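Local coordinates for protein catalase (Pseudomonas syringae, PDB 1M7S) that decomposes hydrogen peroxide into water and oxygen with the help of heme, protecting cells from the toxic effects of the peroxide, at residues 92-97 against 144-149; 138-143 against 160-165; 434-439 against 465-470. All coordinates share one frame; numbering follows the deposited sequence. Where two conformers were deposited one is given.

Contact 1 (92-97 against 144-149); sequences VVHGNH and FKPDPR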
loop_
_atom_site.group_PDB
_atom_site.type_symbol
_atom_site.label_atom_id
_atom_site.label_comp_id
_atom_site.label_asym_id
_atom_site.label_seq_id
_atom_site.Cartn_x
_atom_site.Cartn_y
_atom_site.Cartn_z
ATOM N N VAL A 92 1.684 -14.477 21.162
ATOM C CA VAL A 92 2.021 -13.067 21.105
ATOM C C VAL A 92 3.216 -12.726 20.217
ATOM O O VAL A 92 3.183 -11.897 19.338
ATOM C CB VAL A 92 2.394 -12.562 22.532
ATOM C CG1 VAL A 92 2.901 -11.120 22.519
ATOM C CG2 VAL A 92 1.171 -12.596 23.454
ATOM N N VAL A 93 4.318 -13.409 20.516
ATOM C CA VAL A 93 5.599 -13.059 19.925
ATOM C C VAL A 93 5.887 -13.600 18.549
ATOM O O VAL A 93 6.380 -12.803 17.743
ATOM C CB VAL A 93 6.734 -13.525 20.877
ATOM C CG1 VAL A 93 8.090 -13.164 20.308
ATOM C CG2 VAL A 93 6.556 -12.959 22.283
ATOM N N HIS A 94 5.636 -14.873 18.291
ATOM C CA HIS A 94 6.081 -15.415 16.996
ATOM C C HIS A 94 5.092 -15.254 15.859
ATOM O O HIS A 94 3.991 -14.739 16.082
ATOM C CB HIS A 94 6.516 -16.857 17.181
ATOM C CG HIS A 94 7.675 -16.886 18.137
ATOM N ND1 HIS A 94 7.493 -17.018 19.501
ATOM C CD2 HIS A 94 9.003 -16.731 17.888
ATOM C CE1 HIS A 94 8.703 -16.971 20.091
ATOM N NE2 HIS A 94 9.617 -16.802 19.126
ATOM N N GLY A 95 5.473 -15.608 14.638
ATOM C CA GLY A 95 4.632 -15.400 13.476
ATOM C C GLY A 95 3.635 -16.498 13.142
ATOM O O GLY A 95 3.355 -17.428 13.907
ATOM N N ASN A 96 3.001 -16.355 11.955
ATOM C CA ASN A 96 2.046 -17.376 11.556
ATOM C C ASN A 96 2.746 -18.727 11.399
ATOM O O ASN A 96 3.890 -18.888 10.969
ATOM C CB ASN A 96 1.375 -17.248 10.196
ATOM C CG ASN A 96 1.331 -15.811 9.750
ATOM O OD1 ASN A 96 0.466 -15.058 10.205
ATOM N ND2 ASN A 96 2.263 -15.438 8.899
ATOM N N HIS A 97 1.938 -19.716 11.779
ATOM C CA HIS A 97 2.403 -21.077 11.737
ATOM C C HIS A 97 3.558 -21.239 12.700
ATOM O O HIS A 97 3.982 -22.390 12.708
ATOM C CB HIS A 97 2.765 -21.470 10.311
ATOM C CG HIS A 97 1.566 -21.455 9.405
ATOM N ND1 HIS A 97 1.640 -21.300 8.040
ATOM C CD2 HIS A 97 0.230 -21.580 9.676
ATOM C CE1 HIS A 97 0.419 -21.323 7.535
ATOM N NE2 HIS A 97 -0.475 -21.481 8.486
ATOM N N PHE A 144 11.605 -8.955 23.504
ATOM C CA PHE A 144 11.070 -10.304 23.500
ATOM C C PHE A 144 11.194 -11.047 22.181
ATOM O O PHE A 144 11.302 -12.303 22.174
ATOM C CB PHE A 144 9.538 -10.218 23.732
ATOM C CG PHE A 144 9.064 -10.331 25.161
ATOM C CD1 PHE A 144 8.170 -9.392 25.653
ATOM C CD2 PHE A 144 9.419 -11.400 25.944
ATOM C CE1 PHE A 144 7.702 -9.477 26.963
ATOM C CE2 PHE A 144 8.949 -11.523 27.245
ATOM C CZ PHE A 144 8.089 -10.550 27.738
ATOM N N LYS A 145 11.058 -10.356 21.044
ATOM C CA LYS A 145 11.047 -11.013 19.740
ATOM C C LYS A 145 12.427 -11.635 19.445
ATOM O O LYS A 145 13.379 -11.257 20.110
ATOM C CB LYS A 145 10.829 -9.932 18.673
ATOM C CG LYS A 145 9.418 -9.332 18.571
ATOM C CD LYS A 145 8.607 -10.209 17.616
ATOM C CE LYS A 145 7.222 -9.506 17.491
ATOM N NZ LYS A 145 6.422 -10.335 16.555
ATOM N N PRO A 146 12.529 -12.486 18.449
ATOM C CA PRO A 146 13.775 -13.076 18.000
ATOM C C PRO A 146 14.795 -11.994 17.693
ATOM O O PRO A 146 14.509 -10.848 17.340
ATOM C CB PRO A 146 13.431 -13.873 16.703
ATOM C CG PRO A 146 11.962 -14.164 16.944
ATOM C CD PRO A 146 11.346 -13.019 17.739
ATOM N N ASP A 147 16.064 -12.351 17.832
ATOM C CA ASP A 147 17.176 -11.389 17.586
ATOM C C ASP A 147 17.038 -10.853 16.160
ATOM O O ASP A 147 16.872 -11.627 15.229
ATOM C CB ASP A 147 18.432 -12.244 17.700
ATOM C CG ASP A 147 19.728 -11.445 17.768
ATOM O OD1 ASP A 147 19.952 -10.589 16.897
ATOM O OD2 ASP A 147 20.502 -11.745 18.695
ATOM N N PRO A 148 17.217 -9.564 15.958
ATOM C CA PRO A 148 17.070 -8.900 14.668
ATOM C C PRO A 148 18.157 -9.286 13.675
ATOM O O PRO A 148 18.019 -9.025 12.461
ATOM C CB PRO A 148 17.105 -7.373 14.900
ATOM C CG PRO A 148 17.694 -7.320 16.299
ATOM C CD PRO A 148 17.347 -8.586 17.028
ATOM N N ARG A 149 19.275 -9.795 14.191
ATOM C CA ARG A 149 20.352 -10.206 13.289
ATOM C C ARG A 149 20.079 -11.594 12.737
ATOM O O ARG A 149 20.580 -11.896 11.657
ATOM C CB ARG A 149 21.668 -10.349 14.153
ATOM C CG ARG A 149 22.124 -9.009 14.696
ATOM C CD ARG A 149 23.209 -9.136 15.784
ATOM N NE ARG A 149 22.688 -9.664 17.047
ATOM C CZ ARG A 149 23.364 -9.677 18.195
ATOM N NH1 ARG A 149 24.638 -9.220 18.239
ATOM N NH2 ARG A 149 22.764 -10.137 19.289
#
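The imidazole of His94 meets the ring of Pro146 obliquely, with His94 CD2 4.0 Å from Pro146 CG. One face of the imidazole carries Val93 CG1, which sits 3.8 Å above the plane and is displaced toward the rim. At the polar end of the ring, NE2 is hydrogen-bonded to Asp153. His97 of the second subunit packs edge-to-face with His94.

Val93 has the largest share of the contact. Its CG1 is anti to the backbone N (chi1 -179°) and lies 3.7 Å from Lys145 CA. The same methyl approaches Pro146 CD at 4.1 Å. The other branch, Val93 CG2, reaches Phe144 CB at 4.3 Å.

Lys145 is the first residue to leave helical geometry after helix 137-144. Its side chain bends at chi2 (-88°), which brings CD to 3.4 Å from Val93 O. Beyond CD the chain is extended, and NZ bonds Val93 O at 2.7 Å. The ammonium is tilted 21° from the plane of that carbonyl. NZ has a second acceptor in Val50 O.

Val93 CG1 packs against the Lys145 chain at CD, while Pro146 continues the apolar contact to the His94 ring. Two backbone carbonyls, of Val93 and Val50, therefore grip one ammonium group. Both are neutral acceptors, which would be expected to stabilise the lysine charge.

Contact 2 (138-143 against 160-165); sequences PDMVHA and DFFSHV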
loop_
_atom_site.group_PDB
_atom_site.type_symbol
_atom_site.label_atom_id
_atom_site.label_comp_id
_atom_site.label_asym_id
_atom_site.label_seq_id
_atom_site.Cartn_x
_atom_site.Cartn_y
_atom_site.Cartn_z
ATOM N N PRO A 138 7.003 -0.798 22.320
ATOM C CA PRO A 138 7.875 -1.129 21.200
ATOM C C PRO A 138 9.195 -1.681 21.703
ATOM O O PRO A 138 9.647 -2.693 21.198
ATOM C CB PRO A 138 8.044 0.147 20.356
ATOM C CG PRO A 138 6.694 0.793 20.706
ATOM C CD PRO A 138 6.573 0.603 22.259
ATOM N N ASP A 139 9.740 -1.103 22.781
ATOM C CA ASP A 139 11.016 -1.593 23.328
ATOM C C ASP A 139 10.862 -3.019 23.868
ATOM O O ASP A 139 11.665 -3.905 23.607
ATOM C CB ASP A 139 11.520 -0.726 24.481
ATOM C CG ASP A 139 11.736 0.708 24.024
ATOM O OD1 ASP A 139 11.029 1.637 24.506
ATOM O OD2 ASP A 139 12.634 0.844 23.161
ATOM N N MET A 140 9.806 -3.215 24.657
ATOM C CA MET A 140 9.485 -4.522 25.238
ATOM C C MET A 140 9.285 -5.594 24.183
ATOM O O MET A 140 9.908 -6.662 24.217
ATOM C CB MET A 140 8.226 -4.408 26.147
ATOM C CG MET A 140 8.051 -5.744 26.922
ATOM S SD MET A 140 6.304 -5.942 27.349
ATOM C CE MET A 140 5.568 -6.146 25.713
ATOM N N VAL A 141 8.462 -5.335 23.152
ATOM C CA VAL A 141 8.287 -6.319 22.067
ATOM C C VAL A 141 9.630 -6.559 21.387
ATOM O O VAL A 141 9.962 -7.709 21.129
ATOM C CB VAL A 141 7.283 -5.827 21.025
ATOM C CG1 VAL A 141 7.202 -6.748 19.821
ATOM C CG2 VAL A 141 5.896 -5.693 21.715
ATOM N N HIS A 142 10.347 -5.501 21.005
ATOM C CA HIS A 142 11.646 -5.747 20.336
ATOM C C HIS A 142 12.565 -6.620 21.175
ATOM O O HIS A 142 13.257 -7.518 20.607
ATOM C CB HIS A 142 12.343 -4.378 20.099
ATOM C CG HIS A 142 11.685 -3.576 19.005
ATOM N ND1 HIS A 142 12.166 -2.374 18.559
ATOM C CD2 HIS A 142 10.586 -3.840 18.256
ATOM C CE1 HIS A 142 11.369 -1.916 17.592
ATOM N NE2 HIS A 142 10.418 -2.801 17.378
ATOM N N ALA A 143 12.608 -6.451 22.472
ATOM C CA ALA A 143 13.424 -7.284 23.356
ATOM C C ALA A 143 12.936 -8.719 23.430
ATOM O O ALA A 143 13.788 -9.586 23.537
ATOM C CB ALA A 143 13.523 -6.701 24.763
ATOM N N ASP A 160 18.405 -8.216 29.362
ATOM C CA ASP A 160 19.104 -6.931 29.376
ATOM C C ASP A 160 18.027 -5.855 29.557
ATOM O O ASP A 160 18.063 -5.006 30.477
ATOM C CB ASP A 160 19.827 -6.776 28.022
ATOM C CG ASP A 160 20.426 -5.414 27.759
ATOM O OD1 ASP A 160 20.719 -4.720 28.749
ATOM O OD2 ASP A 160 20.620 -5.047 26.575
ATOM N N PHE A 161 16.922 -5.929 28.797
ATOM C CA PHE A 161 15.824 -4.949 28.935
ATOM C C PHE A 161 15.180 -4.999 30.310
ATOM O O PHE A 161 15.138 -3.994 31.052
ATOM C CB PHE A 161 14.753 -5.212 27.843
ATOM C CG PHE A 161 13.538 -4.321 27.907
ATOM C CD1 PHE A 161 13.540 -2.973 27.600
ATOM C CD2 PHE A 161 12.364 -4.887 28.370
ATOM C CE1 PHE A 161 12.392 -2.193 27.685
ATOM C CE2 PHE A 161 11.205 -4.119 28.467
ATOM C CZ PHE A 161 11.223 -2.798 28.124
ATOM N N PHE A 162 14.715 -6.192 30.699
ATOM C CA PHE A 162 13.949 -6.345 31.936
ATOM C C PHE A 162 14.756 -6.156 33.216
ATOM O O PHE A 162 14.173 -5.807 34.254
ATOM C CB PHE A 162 13.214 -7.691 31.977
ATOM C CG PHE A 162 12.004 -7.744 31.073
ATOM C CD1 PHE A 162 11.825 -8.738 30.139
ATOM C CD2 PHE A 162 11.014 -6.786 31.230
ATOM C CE1 PHE A 162 10.652 -8.799 29.348
ATOM C CE2 PHE A 162 9.871 -6.822 30.448
ATOM C CZ PHE A 162 9.700 -7.817 29.523
ATOM N N SER A 163 16.086 -6.219 33.149
ATOM C CA SER A 163 16.943 -5.810 34.269
ATOM C C SER A 163 16.762 -4.335 34.619
ATOM O O SER A 163 17.000 -3.959 35.783
ATOM C CB SER A 163 18.424 -6.112 33.982
ATOM O OG SER A 163 18.993 -5.234 33.030
ATOM N N HIS A 164 16.235 -3.458 33.749
ATOM C CA HIS A 164 15.892 -2.096 34.075
ATOM C C HIS A 164 14.413 -1.936 34.421
ATOM O O HIS A 164 13.905 -0.822 34.573
ATOM C CB HIS A 164 16.144 -1.196 32.829
ATOM C CG HIS A 164 17.538 -1.323 32.279
ATOM N ND1 HIS A 164 17.873 -2.395 31.474
ATOM C CD2 HIS A 164 18.663 -0.565 32.420
ATOM C CE1 HIS A 164 19.155 -2.309 31.128
ATOM N NE2 HIS A 164 19.627 -1.211 31.689
ATOM N N VAL A 165 13.653 -3.044 34.484
ATOM C CA VAL A 165 12.198 -3.017 34.635
ATOM C C VAL A 165 11.700 -3.941 35.736
ATOM O O VAL A 165 11.127 -5.012 35.554
ATOM C CB VAL A 165 11.568 -3.441 33.273
ATOM C CG1 VAL A 165 10.035 -3.237 33.296
ATOM C CG2 VAL A 165 12.106 -2.649 32.080
#
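Phe161 and Met140 each turn their CG anti to the backbone N, with chi1 of 177° and -171°. The CB of Phe161 points toward helix 137-144, and the torsion sets Phe161 CG 3.9 Å from Ala143 CB. In Met140 it places CG 3.7 Å from Phe162 CZ, where the two side chains cross obliquely.

The Phe161 ring lies between the 138-143 segment and Val165 of its own segment. Over one face, offset toward the rim, lies Asp139 C. The opposite face has Val165 CG2 4.0 Å above it, also offset. Phe161 CE1 touches Asp139 CB at 3.6 Å, and Phe161 CE2 touches Met140 CA at 3.7 Å. At the base of the ring, Phe161 CB meets Ala143 CB at 3.6 Å. The small alanine lets the backbones come close here. The carboxylate of Asp139 is engaged by Lys37 of the second subunit and by Lys136.

All five touching residues are buried, and the interface is apolar. The Met140 side chain is about 6 Å from a bound heme and about 8 Å from the side chain of His52, a predicted active-site residue. The contact joins two helices of the catalase fold, with helix 137-144 on the side near the heme, consistent with a second layer around the pocket.

Contact 3 (434-439 against 465-470); sequences FGESLA and AEVAKG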
loop_
_atom_site.group_PDB
_atom_site.type_symbol
_atom_site.label_atom_id
_atom_site.label_comp_id
_atom_site.label_asym_id
_atom_site.label_seq_id
_atom_site.Cartn_x
_atom_site.Cartn_y
_atom_site.Cartn_z
ATOM N N PHE A 434 12.561 -20.582 34.265
ATOM C CA PHE A 434 13.100 -19.236 34.338
ATOM C C PHE A 434 14.644 -19.327 34.319
ATOM O O PHE A 434 15.313 -18.608 33.570
ATOM C CB PHE A 434 12.590 -18.532 35.602
ATOM C CG PHE A 434 12.557 -17.023 35.515
ATOM C CD1 PHE A 434 11.493 -16.380 36.166
ATOM C CD2 PHE A 434 13.477 -16.242 34.913
ATOM C CE1 PHE A 434 11.347 -14.998 36.119
ATOM C CE2 PHE A 434 13.383 -14.848 34.858
ATOM C CZ PHE A 434 12.313 -14.227 35.471
ATOM N N GLY A 435 15.169 -20.204 35.190
ATOM C CA GLY A 435 16.644 -20.298 35.262
ATOM C C GLY A 435 17.253 -20.729 33.926
ATOM O O GLY A 435 18.367 -20.246 33.653
ATOM N N GLU A 436 16.678 -21.666 33.165
ATOM C CA GLU A 436 17.290 -22.048 31.890
ATOM C C GLU A 436 17.282 -20.894 30.895
ATOM O O GLU A 436 18.284 -20.607 30.200
ATOM C CB GLU A 436 16.572 -23.283 31.282
ATOM C CG GLU A 436 16.960 -24.540 32.055
ATOM C CD GLU A 436 16.212 -25.812 31.708
ATOM O OE1 GLU A 436 15.417 -25.873 30.753
ATOM O OE2 GLU A 436 16.391 -26.822 32.444
ATOM N N SER A 437 16.172 -20.145 30.947
ATOM C CA SER A 437 16.067 -18.969 30.058
ATOM C C SER A 437 17.049 -17.856 30.344
ATOM O O SER A 437 17.552 -17.140 29.475
ATOM C CB SER A 437 14.623 -18.453 30.090
ATOM O OG SER A 437 14.474 -17.313 29.239
ATOM N N LEU A 438 17.390 -17.618 31.621
ATOM C CA LEU A 438 18.252 -16.582 32.086
ATOM C C LEU A 438 19.730 -16.966 32.083
ATOM O O LEU A 438 20.577 -16.073 32.219
ATOM C CB LEU A 438 17.907 -16.364 33.575
ATOM C CG LEU A 438 17.534 -15.034 34.189
ATOM C CD1 LEU A 438 17.709 -15.073 35.727
ATOM C CD2 LEU A 438 18.206 -13.825 33.576
ATOM N N ALA A 439 20.043 -18.241 31.929
ATOM C CA ALA A 439 21.417 -18.732 32.132
ATOM C C ALA A 439 22.459 -18.052 31.274
ATOM O O ALA A 439 23.586 -17.830 31.781
ATOM C CB ALA A 439 21.511 -20.241 31.910
ATOM N N ALA A 465 18.591 -18.555 40.918
ATOM C CA ALA A 465 20.030 -18.253 40.885
ATOM C C ALA A 465 20.905 -19.496 40.716
ATOM O O ALA A 465 21.975 -19.411 40.087
ATOM C CB ALA A 465 20.425 -17.535 42.163
ATOM N N GLU A 466 20.578 -20.630 41.319
ATOM C CA GLU A 466 21.358 -21.847 41.158
ATOM C C GLU A 466 21.263 -22.367 39.711
ATOM O O GLU A 466 22.256 -22.703 39.075
ATOM C CB GLU A 466 20.888 -22.946 42.100
ATOM N N VAL A 467 20.037 -22.443 39.173
ATOM C CA VAL A 467 19.869 -22.917 37.783
ATOM C C VAL A 467 20.535 -21.980 36.794
ATOM O O VAL A 467 21.196 -22.409 35.823
ATOM C CB VAL A 467 18.349 -23.036 37.482
ATOM C CG1 VAL A 467 18.143 -23.497 36.044
ATOM C CG2 VAL A 467 17.679 -23.994 38.436
ATOM N N ALA A 468 20.434 -20.659 36.967
ATOM C CA ALA A 468 20.966 -19.676 36.040
ATOM C C ALA A 468 22.452 -19.424 36.281
ATOM O O ALA A 468 23.008 -18.619 35.557
ATOM C CB ALA A 468 20.261 -18.331 36.143
ATOM N N LYS A 469 23.001 -20.000 37.337
ATOM C CA LYS A 469 24.413 -19.774 37.662
ATOM C C LYS A 469 24.706 -18.316 37.941
ATOM O O LYS A 469 25.716 -17.776 37.504
ATOM C CB LYS A 469 25.332 -20.296 36.565
ATOM C CG LYS A 469 25.097 -21.705 36.076
ATOM C CD LYS A 469 25.079 -22.776 37.138
ATOM C CE LYS A 469 24.743 -24.145 36.559
ATOM N NZ LYS A 469 25.238 -24.311 35.148
ATOM N N GLY A 470 23.892 -17.653 38.757
ATOM C CA GLY A 470 24.174 -16.283 39.176
ATOM C C GLY A 470 24.975 -16.344 40.467
ATOM O O GLY A 470 25.227 -17.440 40.972
#
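Gly435 and Val467 bring two helix ends together in the C-terminal region. Segment 434-439 lies at the C-terminal part of helix 424-438, and segment 465-470 at that of helix 458-467. The backbones come very near each other at the ends, where the CA atoms of Ala439 and Ala468 are 4.0 Å apart. Lys469 leaves helical geometry with a positive phi of 61°. The bond from Gly470 N to Ala465 O (2.9 Å), with a weaker one from Lys469 N to Glu466 O, makes this a Schellman motif.

Gly435 has no side chain, and Val467 packs straight onto its backbone. Val467 CG1 is anti to the backbone N (chi1 179°) and lies 3.6 Å from Gly435 C. The same methyl also lies 3.7 Å from Glu436 N, so it sits against the Gly435-Glu436 peptide. The aliphatic CG of Glu436 passes by Val467 CG1 at the margin, while its OE2 bonds Gln432.

Ala468 packs on helix 424-438 at Gly435 and Leu438. Its CA makes a CA-H...O contact with Gly435 O at 3.6 Å, with an angle of 124° at the hydrogen. Its CB meets Leu438 CB at 4.0 Å. Beyond that point Leu438 turns to helix 443-456, where it touches Met449 and Leu450. Lys446 of that helix donates to both Ala439 O and Ala468 O, so one ammonium ties the two helix ends.

Small residues, a glycine and two alanines, permit this tight approach. Neither segment is touched by another subunit. It is a close helix-to-helix junction within the C-terminal helical domain found in catalases of this family, away from the annotated sites.

Overall arrangement
Contacts 1 and 2 share helix 137-144 and have centres about 14 Å apart. They touch through Phe144 CZ and Phe162 CE1 at 3.5 Å, in an edge-to-face ring pair. Their segments alternate along the chain, and both reach the second subunit. Both lie close to the heme pocket: the side chain of Lys145 is about 10 Å from a bound heme, and that of Val93 about 8 Å from the side chain of His52. Contact 3 follows later in the chain. Its nearest atoms are about 7 Å from contact 2 and about 8 Å from contact 1. Helix 443-456 bridges contacts 2 and 3, since Met449 meets both Phe162 and Leu438.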